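Local coordinates for protein (hdlp (histone deacetylase-like protein)) (Aquifex aeolicus, PDB 1C3P) that probably acts as a zinc-dependent deacetylase of the histone deacetylase family and may take part in acetoin breakdown, at residues Q112-F117 and E152-K157; S29-F34 and V122-A127; L253-D258 and K277-V282. One frame throughout, in Å; residues are numbered along the deposited sequence.

In the fold
All three contacts belong to one alpha/beta domain of the arginase type, built round a parallel sheet. Contact 1 pairs two helices on one face; contacts 2 and 3 lie on the other, each setting a helix against the end of a strand. Contacts 1 and 2 interleave along the chain, in the order 28-37, 98-118, 122-125, 146-156; contact 3 follows both. The centre of contact 1 is about 19 Å from that of contact 2. Contact 3 has its centre about 20 Å from that of contact 1 and about 15 Å from that of contact 2. Trp306 of helix 299-314 meets residues of contacts 2 and 3. Contact 1 is remote from the zinc site, whereas contact 3 contains the zinc ligand Asp258.

Contact 1 (Q112-F117 and E152-K157); sequences QAIEEF and EYLRKK
Ile114 reaches from helix 98-118 toward Tyr153 and Leu154 of helix 146-156, two neighbouring helices on one face of the parallel sheet in this arginase-type alpha/beta fold. At 11.3 Å between the axes and a crossing angle of -41°, the short segments meet through side chains alone. One methyl does most of the work. Ile114 CG2 stands 3.7 Å from Leu154 CD2 and 3.8 Å from Tyr153 CE2, approaching the tyrosine ring obliquely. Because CG2 lies opposite the backbone N across the CA-CB bond, with CG1 beside that N (chi1 -65°), this methyl faces the second helix. Ile114 also rests on Val290 and Leu154 on Val250 and Leu252, so the junction lies directly on the strands.

At the outer margin the contact turns polar. Tyr153 carries its ring out toward Glu115, and a water joins the two: it donates to Glu115 OE2 at 2.6 Å and is hydrogen-bonded to Tyr153 OH at 2.7 Å. The same OE2 has a salt bridge with Arg50, which together with the water would steady the carboxylate. Nearer the helix, Glu115 CG touches Tyr153 OH directly at 3.9 Å.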
ATOM      1  N   GLN A 112      -6.656  12.110  -6.799  1.00 16.82           N
ATOM      2  CA  GLN A 112      -7.161  11.875  -8.149  1.00 20.13           C
ATOM      3  C   GLN A 112      -7.920  10.558  -8.202  1.00 23.99           C
ATOM      4  O   GLN A 112      -8.960  10.459  -8.840  1.00 17.94           O
ATOM      5  CB  GLN A 112      -6.014  11.855  -9.161  1.00 22.39           C
ATOM      6  CG  GLN A 112      -5.274  13.174  -9.253  1.00 21.17           C
ATOM      7  CD  GLN A 112      -4.127  13.117 -10.222  1.00 24.82           C
ATOM      8  OE1 GLN A 112      -4.279  13.418 -11.416  1.00 25.62           O
ATOM      9  NE2 GLN A 112      -2.968  12.707  -9.726  1.00 13.16           N
ATOM     10  N   ALA A 113      -7.391   9.527  -7.552  1.00 15.60           N
ATOM     11  CA  ALA A 113      -8.095   8.246  -7.538  1.00 15.04           C
ATOM     12  C   ALA A 113      -9.471   8.430  -6.903  1.00 14.84           C
ATOM     13  O   ALA A 113     -10.469   7.875  -7.362  1.00 21.05           O
ATOM     14  CB  ALA A 113      -7.308   7.216  -6.757  1.00 18.65           C
ATOM     15  N   ILE A 114      -9.529   9.195  -5.827  1.00 16.45           N
ATOM     16  CA  ILE A 114     -10.819   9.411  -5.189  1.00 15.38           C
ATOM     17  C   ILE A 114     -11.738  10.226  -6.094  1.00 18.02           C
ATOM     18  O   ILE A 114     -12.941   9.928  -6.202  1.00 20.38           O
ATOM     19  CB  ILE A 114     -10.662  10.100  -3.842  1.00 15.22           C
ATOM     20  CG1 ILE A 114      -9.901   9.158  -2.889  1.00 19.28           C
ATOM     21  CG2 ILE A 114     -12.046  10.415  -3.263  1.00 15.72           C
ATOM     22  CD1 ILE A 114      -9.382   9.865  -1.613  1.00 13.43           C
ATOM     23  N   GLU A 115     -11.183  11.242  -6.751  1.00 15.27           N
ATOM     24  CA  GLU A 115     -11.979  12.073  -7.674  1.00 21.48           C
ATOM     25  C   GLU A 115     -12.625  11.195  -8.744  1.00 23.55           C
ATOM     26  O   GLU A 115     -13.808  11.342  -9.059  1.00 23.03           O
ATOM     27  CB  GLU A 115     -11.109  13.137  -8.361  1.00 21.76           C
ATOM     28  CG  GLU A 115     -10.658  14.267  -7.459  1.00 15.78           C
ATOM     29  CD  GLU A 115      -9.630  15.179  -8.116  1.00 20.04           C
ATOM     30  OE1 GLU A 115      -9.229  14.926  -9.278  1.00 21.48           O
ATOM     31  OE2 GLU A 115      -9.204  16.152  -7.466  1.00 26.59           O
ATOM     32  N   GLU A 116     -11.836  10.284  -9.303  1.00 22.73           N
ATOM     33  CA  GLU A 116     -12.325   9.385 -10.341  1.00 20.54           C
ATOM     34  C   GLU A 116     -13.416   8.471  -9.829  1.00 25.39           C
ATOM     35  O   GLU A 116     -14.424   8.258 -10.508  1.00 22.87           O
ATOM     36  CB  GLU A 116     -11.180   8.557 -10.897  1.00 18.40           C
ATOM     37  CG  GLU A 116     -10.206   9.360 -11.720  1.00 19.76           C
ATOM     38  CD  GLU A 116     -10.910  10.103 -12.843  1.00 27.24           C
ATOM     39  OE1 GLU A 116     -11.578   9.447 -13.665  1.00 18.44           O
ATOM     40  OE2 GLU A 116     -10.801  11.337 -12.896  1.00 23.17           O
ATOM     41  N   PHE A 117     -13.217   7.931  -8.631  1.00 18.78           N
ATOM     42  CA  PHE A 117     -14.210   7.047  -8.046  1.00 22.11           C
ATOM     43  C   PHE A 117     -15.535   7.779  -7.844  1.00 23.87           C
ATOM     44  O   PHE A 117     -16.605   7.219  -8.092  1.00 24.40           O
ATOM     45  CB  PHE A 117     -13.734   6.524  -6.696  1.00 23.14           C
ATOM     46  CG  PHE A 117     -14.681   5.538  -6.068  1.00 24.06           C
ATOM     47  CD1 PHE A 117     -14.721   4.222  -6.510  1.00 19.67           C
ATOM     48  CD2 PHE A 117     -15.558   5.938  -5.060  1.00 24.08           C
ATOM     49  CE1 PHE A 117     -15.624   3.304  -5.955  1.00 23.68           C
ATOM     50  CE2 PHE A 117     -16.465   5.030  -4.501  1.00 24.04           C
ATOM     51  CZ  PHE A 117     -16.496   3.714  -4.950  1.00 19.62           C
ATOM     52  N   GLU A 152      -9.573  12.082   4.953  1.00 19.71           N
ATOM     53  CA  GLU A 152     -10.018  13.389   5.425  1.00 13.85           C
ATOM     54  C   GLU A 152     -10.640  14.144   4.267  1.00 16.85           C
ATOM     55  O   GLU A 152     -11.552  14.951   4.443  1.00 19.25           O
ATOM     56  CB  GLU A 152      -8.849  14.184   6.005  1.00 20.21           C
ATOM     57  CG  GLU A 152      -8.395  13.644   7.347  1.00 22.16           C
ATOM     58  CD  GLU A 152      -9.425  13.853   8.439  1.00 26.94           C
ATOM     59  OE1 GLU A 152      -9.231  13.303   9.535  1.00 25.03           O
ATOM     60  OE2 GLU A 152     -10.418  14.576   8.211  1.00 24.95           O
ATOM     61  N   TYR A 153     -10.163  13.859   3.058  1.00 14.74           N
ATOM     62  CA  TYR A 153     -10.729  14.506   1.877  1.00 17.71           C
ATOM     63  C   TYR A 153     -12.201  14.071   1.792  1.00 20.00           C
ATOM     64  O   TYR A 153     -13.099  14.886   1.555  1.00 19.61           O
ATOM     65  CB  TYR A 153      -9.958  14.056   0.620  1.00 13.26           C
ATOM     66  CG  TYR A 153     -10.555  14.538  -0.681  1.00 16.36           C
ATOM     67  CD1 TYR A 153     -10.241  15.796  -1.212  1.00 18.41           C
ATOM     68  CD2 TYR A 153     -11.454  13.735  -1.373  1.00 21.16           C
ATOM     69  CE1 TYR A 153     -10.824  16.225  -2.422  1.00 21.03           C
ATOM     70  CE2 TYR A 153     -12.030  14.146  -2.558  1.00 19.76           C
ATOM     71  CZ  TYR A 153     -11.720  15.375  -3.085  1.00 25.97           C
ATOM     72  OH  TYR A 153     -12.304  15.715  -4.285  1.00 23.15           O
ATOM     73  N   LEU A 154     -12.447  12.782   2.002  1.00 17.78           N
ATOM     74  CA  LEU A 154     -13.809  12.249   1.948  1.00 17.26           C
ATOM     75  C   LEU A 154     -14.668  12.793   3.105  1.00 19.69           C
ATOM     76  O   LEU A 154     -15.849  13.115   2.919  1.00 22.91           O
ATOM     77  CB  LEU A 154     -13.769  10.715   1.975  1.00 20.44           C
ATOM     78  CG  LEU A 154     -13.294  10.042   0.674  1.00 19.57           C
ATOM     79  CD1 LEU A 154     -12.948   8.568   0.922  1.00 22.48           C
ATOM     80  CD2 LEU A 154     -14.406  10.186  -0.397  1.00 20.84           C
ATOM     81  N   ARG A 155     -14.091  12.896   4.300  1.00 20.88           N
ATOM     82  CA  ARG A 155     -14.860  13.436   5.425  1.00 22.64           C
ATOM     83  C   ARG A 155     -15.313  14.855   5.097  1.00 28.00           C
ATOM     84  O   ARG A 155     -16.456  15.230   5.381  1.00 28.05           O
ATOM     85  CB  ARG A 155     -14.032  13.420   6.721  1.00 25.69           C
ATOM     86  CG  ARG A 155     -13.610  11.996   7.142  1.00 27.64           C
ATOM     87  CD  ARG A 155     -12.726  11.969   8.382  1.00 25.67           C
ATOM     88  NE  ARG A 155     -13.495  12.047   9.615  1.00 30.88           N
ATOM     89  CZ  ARG A 155     -12.958  12.140  10.825  1.00 36.28           C
ATOM     90  NH1 ARG A 155     -11.635  12.176  10.965  1.00 26.96           N
ATOM     91  NH2 ARG A 155     -13.746  12.154  11.895  1.00 27.33           N
ATOM     92  N   LYS A 156     -14.438  15.647   4.482  1.00 23.53           N
ATOM     93  CA  LYS A 156     -14.818  17.014   4.143  1.00 26.79           C
ATOM     94  C   LYS A 156     -15.953  17.036   3.118  1.00 26.40           C
ATOM     95  O   LYS A 156     -16.753  17.977   3.089  1.00 26.19           O
ATOM     96  CB  LYS A 156     -13.611  17.815   3.634  1.00 26.01           C
ATOM     97  CG  LYS A 156     -13.942  19.292   3.383  1.00 29.70           C
ATOM     98  CD  LYS A 156     -12.707  20.135   3.159  1.00 28.77           C
ATOM     99  CE  LYS A 156     -11.839  20.189   4.417  1.00 39.79           C
ATOM    100  NZ  LYS A 156     -12.549  20.814   5.582  1.00 36.33           N
ATOM    101  N   LYS A 157     -16.018  16.000   2.285  1.00 22.50           N
ATOM    102  CA  LYS A 157     -17.073  15.872   1.276  1.00 21.12           C
ATOM    103  C   LYS A 157     -18.397  15.424   1.906  1.00 22.98           C
ATOM    104  O   LYS A 157     -19.428  15.392   1.235  1.00 27.77           O
ATOM    105  CB  LYS A 157     -16.683  14.867   0.178  1.00 28.95           C
ATOM    106  CG  LYS A 157     -15.601  15.338  -0.797  1.00 25.94           C
ATOM    107  CD  LYS A 157     -16.029  16.581  -1.556  1.00 35.16           C
ATOM    108  CE  LYS A 157     -14.937  17.047  -2.520  1.00 39.24           C
ATOM    109  NZ  LYS A 157     -15.266  18.359  -3.156  1.00 40.01           N
TER
HETATM  110  O   HOH W   1     -10.790  17.359  -5.756  1.00 37.03           O

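Contact 2 (S29-F34 and V122-A127); sequences SLLLRF and VAFNPA
Asn125 ND2 is gripped twice, by Thr110 OG1 and by Ala106 O of helix 98-118, and so anchors the strand end whose neighbours Phe124 and Pro126 touch Leu31. Strand 122-125 is one of the inner strands of the parallel sheet in this arginase-type alpha/beta fold. Its asparagine turns to the helix on one face, while Phe124 and Pro126 turn to helix 28-37 on the other. The amide's second atom acts on its own chain: OD1 of Asn125 accepts a weak bond from Ala127 N at 3.1 Å, bent to 135°. This closes an Asx turn round Pro126 just where the strand gives out.

Between helix and strand the meeting is wholly apolar and small. Leu31 sends out a single methyl, CD1, which lies 3.9 Å from Pro126 CB and 4.1 Å from Pro126 CG, beside the CB-CG bond of the pyrrolidine ring rather than over a face. The two side chains meet at about a right angle. The same methyl comes obliquely to the Phe124 ring, 4.5 Å from CE2, a looser touch. Both chi1 (-148°) and chi2 (-149°) of Leu31 depart from staggered values, which may reflect mild strain or the fit of the model.

Trp306 of helix 299-314 completes the cluster, meeting Phe124 edge-to-face and also touching Leu31. All three residues of the contact are buried, and the Phe124 side chain lies about 11 Å from that of Asp168, a zinc ligand. The chain just after Phe124 passes over its ring: the backbone nitrogen of Pro126 sits 4.0 Å above the Phe124 ring plane, displaced toward the rim.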
ATOM      1  N   SER A  29       6.950   3.690 -11.823  1.00 19.22           N
ATOM      2  CA  SER A  29       7.461   3.936 -13.176  1.00 19.63           C
ATOM      3  C   SER A  29       7.747   2.577 -13.799  1.00 21.50           C
ATOM      4  O   SER A  29       7.557   2.371 -14.996  1.00 18.95           O
ATOM      5  CB  SER A  29       8.746   4.789 -13.159  1.00 24.45           C
ATOM      6  OG  SER A  29       9.843   4.092 -12.579  1.00 28.74           O
ATOM      7  N   LEU A  30       8.179   1.629 -12.978  1.00 19.56           N
ATOM      8  CA  LEU A  30       8.469   0.316 -13.517  1.00 25.97           C
ATOM      9  C   LEU A  30       7.162  -0.352 -13.923  1.00 18.44           C
ATOM     10  O   LEU A  30       7.121  -1.028 -14.939  1.00 25.05           O
ATOM     11  CB  LEU A  30       9.214  -0.546 -12.493  1.00 22.90           C
ATOM     12  CG  LEU A  30       9.642  -1.967 -12.913  1.00 26.62           C
ATOM     13  CD1 LEU A  30       8.431  -2.839 -13.110  1.00 38.27           C
ATOM     14  CD2 LEU A  30      10.470  -1.909 -14.198  1.00 25.71           C
ATOM     15  N   LEU A  31       6.102  -0.164 -13.130  1.00 19.65           N
ATOM     16  CA  LEU A  31       4.806  -0.770 -13.444  1.00 20.47           C
ATOM     17  C   LEU A  31       4.328  -0.233 -14.792  1.00 23.85           C
ATOM     18  O   LEU A  31       3.883  -0.988 -15.650  1.00 21.24           O
ATOM     19  CB  LEU A  31       3.749  -0.419 -12.387  1.00 20.60           C
ATOM     20  CG  LEU A  31       2.604  -1.390 -12.024  1.00 39.80           C
ATOM     21  CD1 LEU A  31       1.345  -0.584 -11.613  1.00 23.99           C
ATOM     22  CD2 LEU A  31       2.258  -2.288 -13.171  1.00 28.48           C
ATOM     23  N   LEU A  32       4.410   1.078 -14.964  1.00 23.91           N
ATOM     24  CA  LEU A  32       3.974   1.692 -16.207  1.00 24.82           C
ATOM     25  C   LEU A  32       4.744   1.142 -17.394  1.00 19.56           C
ATOM     26  O   LEU A  32       4.139   0.784 -18.395  1.00 20.71           O
ATOM     27  CB  LEU A  32       4.129   3.219 -16.155  1.00 24.81           C
ATOM     28  CG  LEU A  32       3.151   4.020 -15.286  1.00 27.00           C
ATOM     29  CD1 LEU A  32       3.423   5.517 -15.441  1.00 27.13           C
ATOM     30  CD2 LEU A  32       1.727   3.725 -15.720  1.00 34.49           C
ATOM     31  N   ARG A  33       6.069   1.076 -17.279  1.00 23.25           N
ATOM     32  CA  ARG A  33       6.876   0.563 -18.380  1.00 24.33           C
ATOM     33  C   ARG A  33       6.581  -0.907 -18.624  1.00 30.33           C
ATOM     34  O   ARG A  33       6.597  -1.368 -19.760  1.00 25.45           O
ATOM     35  CB  ARG A  33       8.371   0.770 -18.100  1.00 23.46           C
ATOM     36  CG  ARG A  33       8.782   2.251 -18.088  1.00 26.94           C
ATOM     37  CD  ARG A  33      10.292   2.445 -18.167  1.00 42.13           C
ATOM     38  NE  ARG A  33      10.989   1.856 -17.029  1.00 59.06           N
ATOM     39  CZ  ARG A  33      12.306   1.906 -16.852  1.00 60.87           C
ATOM     40  NH1 ARG A  33      13.075   2.520 -17.738  1.00 65.33           N
ATOM     41  NH2 ARG A  33      12.855   1.348 -15.779  1.00 56.24           N
ATOM     42  N   PHE A  34       6.290  -1.637 -17.553  1.00 24.98           N
ATOM     43  CA  PHE A  34       5.989  -3.051 -17.657  1.00 27.09           C
ATOM     44  C   PHE A  34       4.637  -3.283 -18.338  1.00 23.93           C
ATOM     45  O   PHE A  34       4.520  -4.098 -19.257  1.00 21.71           O
ATOM     46  CB  PHE A  34       5.982  -3.687 -16.262  1.00 24.88           C
ATOM     47  CG  PHE A  34       5.865  -5.175 -16.285  1.00 20.46           C
ATOM     48  CD1 PHE A  34       6.946  -5.958 -16.660  1.00 18.74           C
ATOM     49  CD2 PHE A  34       4.658  -5.801 -15.960  1.00 20.19           C
ATOM     50  CE1 PHE A  34       6.834  -7.362 -16.711  1.00 23.04           C
ATOM     51  CE2 PHE A  34       4.530  -7.193 -16.004  1.00 25.08           C
ATOM     52  CZ  PHE A  34       5.627  -7.977 -16.382  1.00 23.31           C
ATOM     53  N   VAL A 122     -13.622   3.631 -11.911  1.00 19.55           N
ATOM     54  CA  VAL A 122     -12.781   2.797 -11.054  1.00 22.90           C
ATOM     55  C   VAL A 122     -11.339   3.190 -11.271  1.00 16.87           C
ATOM     56  O   VAL A 122     -10.855   3.234 -12.403  1.00 24.08           O
ATOM     57  CB  VAL A 122     -12.964   1.300 -11.387  1.00 31.47           C
ATOM     58  CG1 VAL A 122     -11.981   0.451 -10.567  1.00 31.52           C
ATOM     59  CG2 VAL A 122     -14.403   0.890 -11.109  1.00 32.50           C
ATOM     60  N   ALA A 123     -10.625   3.468 -10.186  1.00 18.67           N
ATOM     61  CA  ALA A 123      -9.255   3.903 -10.353  1.00 10.18           C
ATOM     62  C   ALA A 123      -8.276   3.200  -9.419  1.00 13.72           C
ATOM     63  O   ALA A 123      -8.637   2.725  -8.342  1.00 20.78           O
ATOM     64  CB  ALA A 123      -9.180   5.398 -10.144  1.00 19.04           C
ATOM     65  N   PHE A 124      -7.028   3.163  -9.846  1.00 12.92           N
ATOM     66  CA  PHE A 124      -5.955   2.546  -9.080  1.00 14.67           C
ATOM     67  C   PHE A 124      -4.761   3.492  -9.063  1.00 22.60           C
ATOM     68  O   PHE A 124      -4.277   3.920 -10.114  1.00 19.22           O
ATOM     69  CB  PHE A 124      -5.562   1.205  -9.723  1.00 14.67           C
ATOM     70  CG  PHE A 124      -4.377   0.509  -9.076  1.00 20.28           C
ATOM     71  CD1 PHE A 124      -4.190   0.532  -7.698  1.00 18.56           C
ATOM     72  CD2 PHE A 124      -3.501  -0.263  -9.852  1.00 19.53           C
ATOM     73  CE1 PHE A 124      -3.154  -0.205  -7.102  1.00 18.75           C
ATOM     74  CE2 PHE A 124      -2.458  -1.012  -9.254  1.00 20.18           C
ATOM     75  CZ  PHE A 124      -2.291  -0.978  -7.884  1.00 21.57           C
ATOM     76  N   ASN A 125      -4.316   3.846  -7.863  1.00 19.39           N
ATOM     77  CA  ASN A 125      -3.137   4.676  -7.707  1.00 16.80           C
ATOM     78  C   ASN A 125      -2.048   3.826  -7.054  1.00 16.22           C
ATOM     79  O   ASN A 125      -1.970   3.737  -5.829  1.00 15.28           O
ATOM     80  CB  ASN A 125      -3.414   5.889  -6.818  1.00 15.71           C
ATOM     81  CG  ASN A 125      -2.139   6.588  -6.435  1.00 12.84           C
ATOM     82  OD1 ASN A 125      -1.173   6.556  -7.198  1.00 14.91           O
ATOM     83  ND2 ASN A 125      -2.118   7.239  -5.255  1.00 16.21           N
ATOM     84  N   PRO A 126      -1.179   3.199  -7.861  1.00 14.84           N
ATOM     85  CA  PRO A 126      -0.115   2.366  -7.303  1.00 17.33           C
ATOM     86  C   PRO A 126       0.906   3.090  -6.422  1.00 13.78           C
ATOM     87  O   PRO A 126       1.565   2.462  -5.602  1.00 17.03           O
ATOM     88  CB  PRO A 126       0.518   1.760  -8.554  1.00 16.32           C
ATOM     89  CG  PRO A 126       0.334   2.881  -9.578  1.00 20.95           C
ATOM     90  CD  PRO A 126      -1.124   3.176  -9.334  1.00 18.10           C
ATOM     91  N   ALA A 127       1.037   4.404  -6.594  1.00 14.57           N
ATOM     92  CA  ALA A 127       1.989   5.182  -5.811  1.00 17.37           C
ATOM     93  C   ALA A 127       1.471   5.450  -4.404  1.00 19.77           C
ATOM     94  O   ALA A 127       2.249   5.789  -3.510  1.00 15.62           O
ATOM     95  CB  ALA A 127       2.295   6.530  -6.523  1.00 14.48           C
TER

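Contact 3 (L253-D258 and K277-V282); sequences LQLGTD and KAFNIV
Leu253 and Phe279 meet at the heart of a beta-alpha-beta unit, in which strand 250-254 leads through helix 272-286 to strand 290-292. The leucine has CG anti to its amide nitrogen (chi1 168°), which carries the branch out from the strand toward the helix. Its CD2 methyl arrives at the edge of the Phe279 ring, close to the ring plane, with 3.5 Å to CD1 and 4.0 Å to CE1. The same methyl lies 4.1 Å from Val282 CG1, so it fits between two side chains roughly one helical turn apart.

Leu255 reaches the ring by another route. Its CG stands beside the backbone N and opposite the carbonyl carbon (chi1 -56°), and CD1 approaches Phe279 obliquely, 3.8 Å from CD1 and 4.0 Å from CE1 of the ring. The two side chains run at about a right angle. Both leucines therefore press on the same two ring carbons, one at the edge and one obliquely. Phe279 starts out to one side of the strand, yet it turns the CD1-CE1 side of its ring to the leucines.

Beyond Leu255 the chain leads to Asp258, a zinc ligand, though no metal is bound in this model. Asp258 OD1 accepts a hydrogen bond from Ala169 N, and OD2 pairs with His170 ND1; Leu255 O is held by Trp306 NE1. The helix is embedded among its neighbours: Phe279 packs edge-to-face with Tyr291 of the next strand and touches Ile309 and Leu313 of helix 299-314, Val282 rests on Ile165 of strand 162-166, and Ala278 and Ile281 lean on helix 228-245.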
ATOM      1  N   LEU A 253      -8.782   0.571  -0.270  1.00 16.80           N
ATOM      2  CA  LEU A 253      -8.030  -0.673  -0.092  1.00 17.50           C
ATOM      3  C   LEU A 253      -6.593  -0.449  -0.526  1.00 20.22           C
ATOM      4  O   LEU A 253      -6.356   0.049  -1.625  1.00 18.14           O
ATOM      5  CB  LEU A 253      -8.670  -1.759  -0.975  1.00 15.49           C
ATOM      6  CG  LEU A 253      -7.960  -3.084  -1.228  1.00 17.75           C
ATOM      7  CD1 LEU A 253      -7.864  -3.845   0.089  1.00 20.85           C
ATOM      8  CD2 LEU A 253      -8.761  -3.912  -2.260  1.00 19.05           C
ATOM      9  N   GLN A 254      -5.636  -0.817   0.323  1.00 16.50           N
ATOM     10  CA  GLN A 254      -4.229  -0.634  -0.024  1.00 16.48           C
ATOM     11  C   GLN A 254      -3.689  -2.023  -0.322  1.00 16.12           C
ATOM     12  O   GLN A 254      -3.935  -3.008   0.401  1.00 13.97           O
ATOM     13  CB  GLN A 254      -3.467   0.104   1.107  1.00 25.58           C
ATOM     14  CG  GLN A 254      -2.714  -0.742   2.100  1.00 36.40           C
ATOM     15  CD  GLN A 254      -1.219  -0.820   1.807  1.00 33.18           C
ATOM     16  OE1 GLN A 254      -0.460   0.152   2.000  1.00 21.05           O
ATOM     17  NE2 GLN A 254      -0.783  -1.981   1.339  1.00 22.85           N
ATOM     18  N   LEU A 255      -2.946  -2.093  -1.419  1.00 14.42           N
ATOM     19  CA  LEU A 255      -2.448  -3.347  -1.942  1.00 17.99           C
ATOM     20  C   LEU A 255      -0.952  -3.493  -2.089  1.00 19.32           C
ATOM     21  O   LEU A 255      -0.473  -3.782  -3.191  1.00 21.23           O
ATOM     22  CB  LEU A 255      -3.118  -3.548  -3.310  1.00 20.68           C
ATOM     23  CG  LEU A 255      -4.641  -3.496  -3.201  1.00 22.90           C
ATOM     24  CD1 LEU A 255      -5.275  -3.183  -4.541  1.00 29.36           C
ATOM     25  CD2 LEU A 255      -5.128  -4.823  -2.639  1.00 14.80           C
ATOM     26  N   GLY A 256      -0.204  -3.309  -1.003  1.00 17.21           N
ATOM     27  CA  GLY A 256       1.239  -3.478  -1.098  1.00 15.64           C
ATOM     28  C   GLY A 256       1.554  -4.912  -1.503  1.00 17.31           C
ATOM     29  O   GLY A 256       0.815  -5.834  -1.150  1.00 15.62           O
ATOM     30  N   THR A 257       2.649  -5.107  -2.237  1.00 19.72           N
ATOM     31  CA  THR A 257       3.020  -6.446  -2.685  1.00 19.88           C
ATOM     32  C   THR A 257       4.028  -7.123  -1.770  1.00 20.58           C
ATOM     33  O   THR A 257       4.479  -8.230  -2.055  1.00 14.59           O
ATOM     34  CB  THR A 257       3.592  -6.428  -4.133  1.00 14.02           C
ATOM     35  OG1 THR A 257       4.778  -5.630  -4.181  1.00 17.58           O
ATOM     36  CG2 THR A 257       2.558  -5.849  -5.099  1.00 19.67           C
ATOM     37  N   ASP A 258       4.375  -6.483  -0.656  1.00 16.56           N
ATOM     38  CA  ASP A 258       5.323  -7.118   0.237  1.00 16.39           C
ATOM     39  C   ASP A 258       4.901  -8.452   0.858  1.00 21.25           C
ATOM     40  O   ASP A 258       5.733  -9.135   1.441  1.00 22.52           O
ATOM     41  CB  ASP A 258       5.841  -6.147   1.312  1.00 18.38           C
ATOM     42  CG  ASP A 258       4.743  -5.415   2.043  1.00 25.85           C
ATOM     43  OD1 ASP A 258       3.558  -5.757   1.860  1.00 22.32           O
ATOM     44  OD2 ASP A 258       5.083  -4.486   2.815  1.00 18.12           O
ATOM     45  N   LYS A 277      -6.688 -13.036  -5.506  1.00 19.67           N
ATOM     46  CA  LYS A 277      -7.947 -13.478  -4.920  1.00 21.33           C
ATOM     47  C   LYS A 277      -8.365 -12.638  -3.730  1.00 22.12           C
ATOM     48  O   LYS A 277      -9.555 -12.409  -3.509  1.00 22.19           O
ATOM     49  CB  LYS A 277      -7.889 -14.944  -4.489  1.00 23.84           C
ATOM     50  CG  LYS A 277      -8.040 -15.907  -5.619  1.00 40.87           C
ATOM     51  CD  LYS A 277      -8.539 -17.244  -5.096  1.00 54.73           C
ATOM     52  CE  LYS A 277      -9.893 -17.085  -4.418  1.00 58.85           C
ATOM     53  NZ  LYS A 277     -10.421 -18.386  -3.932  1.00 55.34           N
ATOM     54  N   ALA A 278      -7.385 -12.176  -2.958  1.00 20.23           N
ATOM     55  CA  ALA A 278      -7.676 -11.350  -1.784  1.00 17.06           C
ATOM     56  C   ALA A 278      -8.391 -10.076  -2.242  1.00 16.94           C
ATOM     57  O   ALA A 278      -9.397  -9.639  -1.665  1.00 14.93           O
ATOM     58  CB  ALA A 278      -6.357 -10.986  -1.058  1.00 19.27           C
ATOM     59  N   PHE A 279      -7.853  -9.481  -3.294  1.00 18.88           N
ATOM     60  CA  PHE A 279      -8.420  -8.271  -3.877  1.00 21.01           C
ATOM     61  C   PHE A 279      -9.884  -8.503  -4.281  1.00 25.48           C
ATOM     62  O   PHE A 279     -10.769  -7.685  -3.993  1.00 16.30           O
ATOM     63  CB  PHE A 279      -7.591  -7.889  -5.109  1.00 16.79           C
ATOM     64  CG  PHE A 279      -8.173  -6.765  -5.915  1.00 20.23           C
ATOM     65  CD1 PHE A 279      -8.219  -5.467  -5.403  1.00 21.61           C
ATOM     66  CD2 PHE A 279      -8.644  -6.997  -7.202  1.00 23.24           C
ATOM     67  CE1 PHE A 279      -8.727  -4.413  -6.179  1.00 30.98           C
ATOM     68  CE2 PHE A 279      -9.149  -5.953  -7.982  1.00 24.82           C
ATOM     69  CZ  PHE A 279      -9.189  -4.659  -7.473  1.00 30.27           C
ATOM     70  N   ASN A 280     -10.134  -9.623  -4.948  1.00 22.30           N
ATOM     71  CA  ASN A 280     -11.483  -9.936  -5.388  1.00 24.49           C
ATOM     72  C   ASN A 280     -12.432 -10.299  -4.261  1.00 23.01           C
ATOM     73  O   ASN A 280     -13.635 -10.051  -4.353  1.00 21.91           O
ATOM     74  CB  ASN A 280     -11.448 -11.033  -6.457  1.00 27.17           C
ATOM     75  CG  ASN A 280     -10.813 -10.543  -7.750  1.00 20.88           C
ATOM     76  OD1 ASN A 280     -11.009  -9.393  -8.146  1.00 22.95           O
ATOM     77  ND2 ASN A 280     -10.080 -11.417  -8.425  1.00 27.85           N
ATOM     78  N   ILE A 281     -11.893 -10.874  -3.195  1.00 18.74           N
ATOM     79  CA  ILE A 281     -12.706 -11.206  -2.033  1.00 18.37           C
ATOM     80  C   ILE A 281     -13.217  -9.914  -1.384  1.00 18.54           C
ATOM     81  O   ILE A 281     -14.354  -9.854  -0.910  1.00 19.69           O
ATOM     82  CB  ILE A 281     -11.894 -11.985  -0.983  1.00 19.31           C
ATOM     83  CG1 ILE A 281     -11.611 -13.401  -1.482  1.00 23.51           C
ATOM     84  CG2 ILE A 281     -12.646 -12.021   0.330  1.00 28.87           C
ATOM     85  CD1 ILE A 281     -10.760 -14.219  -0.514  1.00 26.47           C
ATOM     86  N   VAL A 282     -12.375  -8.885  -1.343  1.00 17.72           N
ATOM     87  CA  VAL A 282     -12.786  -7.618  -0.740  1.00 14.89           C
ATOM     88  C   VAL A 282     -13.916  -7.018  -1.572  1.00 21.79           C
ATOM     89  O   VAL A 282     -14.926  -6.548  -1.039  1.00 25.80           O
ATOM     90  CB  VAL A 282     -11.616  -6.609  -0.657  1.00 18.50           C
ATOM     91  CG1 VAL A 282     -12.153  -5.231  -0.300  1.00 20.73           C
ATOM     92  CG2 VAL A 282     -10.622  -7.052   0.423  1.00 17.49           C
TER